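Local coordinates for fucolectin-related protein (Streptococcus pneumoniae, PDB 2WMF) that probably hydrolyses glycosidic bonds in host blood-group carbohydrate antigens, as a catalytic module of glycoside hydrolase family 98, at residues A[132-135]-A[136-140]. Numbering follows the deposited sequence.
Sequences WLDE and QFQKY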
ATOM      1  N   TRP A 132     -26.030   7.509  16.040  1.00 15.51           N
ATOM      2  CA  TRP A 132     -24.965   8.268  16.685  1.00 14.48           C
ATOM      3  C   TRP A 132     -23.958   8.790  15.667  1.00 13.93           C
ATOM      4  O   TRP A 132     -23.537   9.945  15.715  1.00 13.61           O
ATOM      5  CB  TRP A 132     -24.254   7.439  17.766  1.00 14.58           C
ATOM      6  CG  TRP A 132     -23.102   8.127  18.446  1.00 15.12           C
ATOM      7  CD1 TRP A 132     -23.138   8.871  19.592  1.00 15.19           C
ATOM      8  CD2 TRP A 132     -21.729   8.144  18.009  1.00 13.62           C
ATOM      9  NE1 TRP A 132     -21.885   9.325  19.902  1.00 15.47           N
ATOM     10  CE2 TRP A 132     -21.000   8.917  18.944  1.00 12.47           C
ATOM     11  CE3 TRP A 132     -21.047   7.575  16.920  1.00 14.93           C
ATOM     12  CZ2 TRP A 132     -19.634   9.156  18.814  1.00 14.81           C
ATOM     13  CZ3 TRP A 132     -19.711   7.817  16.794  1.00 14.50           C
ATOM     14  CH2 TRP A 132     -19.003   8.574  17.737  1.00 15.01           C
ATOM     15  N   LEU A 133     -23.575   7.954  14.725  1.00 13.59           N
ATOM     16  CA  LEU A 133     -22.654   8.402  13.680  1.00 12.90           C
ATOM     17  C   LEU A 133     -23.272   9.539  12.830  1.00 13.32           C
ATOM     18  O   LEU A 133     -22.594  10.529  12.496  1.00 12.98           O
ATOM     19  CB  LEU A 133     -22.274   7.232  12.776  1.00 12.56           C
ATOM     20  CG  LEU A 133     -21.323   7.535  11.625  1.00 12.39           C
ATOM     21  CD1 LEU A 133     -20.002   8.062  12.157  1.00 13.02           C
ATOM     22  CD2 LEU A 133     -21.133   6.295  10.706  1.00 11.54           C
ATOM     23  N   ASP A 134     -24.550   9.361  12.473  1.00 13.89           N
ATOM     24  CA  ASP A 134     -25.327  10.364  11.712  1.00 14.05           C
ATOM     25  C   ASP A 134     -25.224  11.743  12.427  1.00 14.33           C
ATOM     26  O   ASP A 134     -24.892  12.757  11.806  1.00 13.34           O
ATOM     27  CB  ASP A 134     -26.770   9.872  11.572  1.00 14.13           C
ATOM     28  CG  ASP A 134     -27.645  10.770  10.700  1.00 15.18           C
ATOM     29  OD1 ASP A 134     -27.743  11.974  11.003  1.00 16.55           O
ATOM     30  OD2 ASP A 134     -28.178  10.254   9.703  1.00 15.59           O
ATOM     31  N   GLU A 135     -25.425  11.738  13.747  1.00 15.12           N
ATOM     32  CA  GLU A 135     -25.308  12.942  14.588  1.00 15.16           C
ATOM     33  C   GLU A 135     -23.922  13.545  14.510  1.00 15.18           C
ATOM     34  O   GLU A 135     -23.772  14.755  14.432  1.00 15.13           O
ATOM     35  CB  GLU A 135     -25.654  12.611  16.051  1.00 15.87           C
ATOM     36  CG  GLU A 135     -27.124  12.326  16.240  1.00 17.51           C
ATOM     37  CD  GLU A 135     -27.454  11.742  17.626  1.00 21.42           C
ATOM     38  OE1 GLU A 135     -26.524  11.442  18.427  1.00 27.60           O
ATOM     39  OE2 GLU A 135     -28.675  11.564  17.904  1.00 28.29           O
ATOM     40  N   GLN A 136     -22.893  12.701  14.524  1.00 13.96           N
ATOM     41  CA  GLN A 136     -21.548  13.209  14.449  1.00 14.04           C
ATOM     42  C   GLN A 136     -21.251  13.861  13.087  1.00 13.37           C
ATOM     43  O   GLN A 136     -20.609  14.906  13.053  1.00 14.10           O
ATOM     44  CB  GLN A 136     -20.490  12.152  14.822  1.00 13.71           C
ATOM     45  CG  GLN A 136     -20.725  11.387  16.126  1.00 12.91           C
ATOM     46  CD  GLN A 136     -21.301  12.263  17.253  1.00 14.85           C
ATOM     47  OE1 GLN A 136     -20.731  13.321  17.597  1.00 16.19           O
ATOM     48  NE2 GLN A 136     -22.444  11.849  17.802  1.00 14.93           N
ATOM     49  N   PHE A 137     -21.740  13.273  11.991  1.00 13.26           N
ATOM     50  CA  PHE A 137     -21.581  13.895  10.667  1.00 13.57           C
ATOM     51  C   PHE A 137     -22.277  15.271  10.612  1.00 14.38           C
ATOM     52  O   PHE A 137     -21.766  16.194  10.004  1.00 14.73           O
ATOM     53  CB  PHE A 137     -22.150  13.012   9.560  1.00 13.19           C
ATOM     54  CG  PHE A 137     -21.268  11.866   9.132  1.00 12.75           C
ATOM     55  CD1 PHE A 137     -19.956  12.091   8.747  1.00 13.46           C
ATOM     56  CD2 PHE A 137     -21.794  10.576   9.021  1.00 12.68           C
ATOM     57  CE1 PHE A 137     -19.127  11.026   8.302  1.00 12.14           C
ATOM     58  CE2 PHE A 137     -20.985   9.525   8.568  1.00 11.93           C
ATOM     59  CZ  PHE A 137     -19.641   9.765   8.205  1.00 11.00           C
ATOM     60  N   GLN A 138     -23.432  15.375  11.258  1.00 15.37           N
ATOM     61  CA  GLN A 138     -24.164  16.645  11.259  1.00 17.02           C
ATOM     62  C   GLN A 138     -23.349  17.723  11.961  1.00 17.51           C
ATOM     63  O   GLN A 138     -23.332  18.885  11.545  1.00 18.88           O
ATOM     64  CB  GLN A 138     -25.502  16.492  11.973  1.00 18.09           C
ATOM     65  CG  GLN A 138     -26.497  15.654  11.262  1.00 19.68           C
ATOM     66  CD  GLN A 138     -27.776  15.532  12.086  1.00 21.71           C
ATOM     67  OE1 GLN A 138     -28.384  16.564  12.425  1.00 26.29           O
ATOM     68  NE2 GLN A 138     -28.177  14.289  12.449  1.00 23.47           N
ATOM     69  N   LYS A 139     -22.709  17.354  13.053  1.00 16.79           N
ATOM     70  CA  LYS A 139     -22.038  18.310  13.904  1.00 17.15           C
ATOM     71  C   LYS A 139     -20.635  18.709  13.454  1.00 16.25           C
ATOM     72  O   LYS A 139     -20.199  19.838  13.699  1.00 17.41           O
ATOM     73  CB  LYS A 139     -21.996  17.755  15.309  1.00 17.17           C
ATOM     74  CG  LYS A 139     -21.350  18.723  16.293  1.00 19.39           C
ATOM     75  CD  LYS A 139     -21.794  18.504  17.715  1.00 20.67           C
ATOM     76  CE  LYS A 139     -21.184  19.596  18.602  1.00 22.55           C
ATOM     77  NZ  LYS A 139     -21.582  19.392  20.023  1.00 25.72           N
ATOM     78  N   TYR A 140     -19.896  17.760  12.849  1.00 14.68           N
ATOM     79  CA  TYR A 140     -18.475  17.934  12.598  1.00 15.02           C
ATOM     80  C   TYR A 140     -18.148  17.876  11.097  1.00 14.12           C
ATOM     81  O   TYR A 140     -18.137  16.785  10.493  1.00 13.80           O
ATOM     82  CB  TYR A 140     -17.686  16.843  13.337  1.00 14.47           C
ATOM     83  CG  TYR A 140     -17.808  16.918  14.844  1.00 14.49           C
ATOM     84  CD1 TYR A 140     -17.195  17.972  15.551  1.00 14.41           C
ATOM     85  CD2 TYR A 140     -18.604  16.018  15.559  1.00 13.91           C
ATOM     86  CE1 TYR A 140     -17.310  18.077  16.913  1.00 14.29           C
ATOM     87  CE2 TYR A 140     -18.733  16.122  16.958  1.00 13.33           C
ATOM     88  CZ  TYR A 140     -18.081  17.176  17.613  1.00 14.35           C
ATOM     89  OH  TYR A 140     -18.188  17.295  18.969  1.00 16.56           O
TER
HETATM   90  O   HOH W   1     -24.666  12.887  19.543  1.00 27.65           O
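One face of the Trp132 indole is covered by the folded side chain of Gln136, one helical turn on: Gln136 CG stands 3.5 Å from the centroid of the Trp132 six-membered ring, a CH-pi contact, while NE2 lies above the plane toward the pyrrole rim. At the edge of the Tyr140 ring, in its plane, sits Gln136 OE1, and Lys139 CG covers one face of that ring. A bend at chi2 (-38°) turns the Gln136 amide back and lets NE2 donate to Trp132 O. The amide plane lies 28° from the indole. This carbonyl also takes the helical bond from Gln136 N, the two donors arriving from opposite faces of its plane. A water accepts from Gln136 NE2 and donates to Glu135 OE1. On the flank toward helix 159-172, Gln138 NE2 donates a hydrogen bond to Asp134 OD1 at 2.8 Å, carboxylate and amide nearly perpendicular; OD1 also bonds Tyr173 OH, while OD2 makes a salt bridge with Lys172 NZ. Leu133 CG packs 3.7 Å from Phe137 CE2. Helix 130-139 links strands 115-121 and 143-149 of a (beta/alpha)8 barrel: Leu133 and Phe137 lie against strand 143-149 and helix 159-172, whereas Trp132 and Tyr140 pack on helix 95-111.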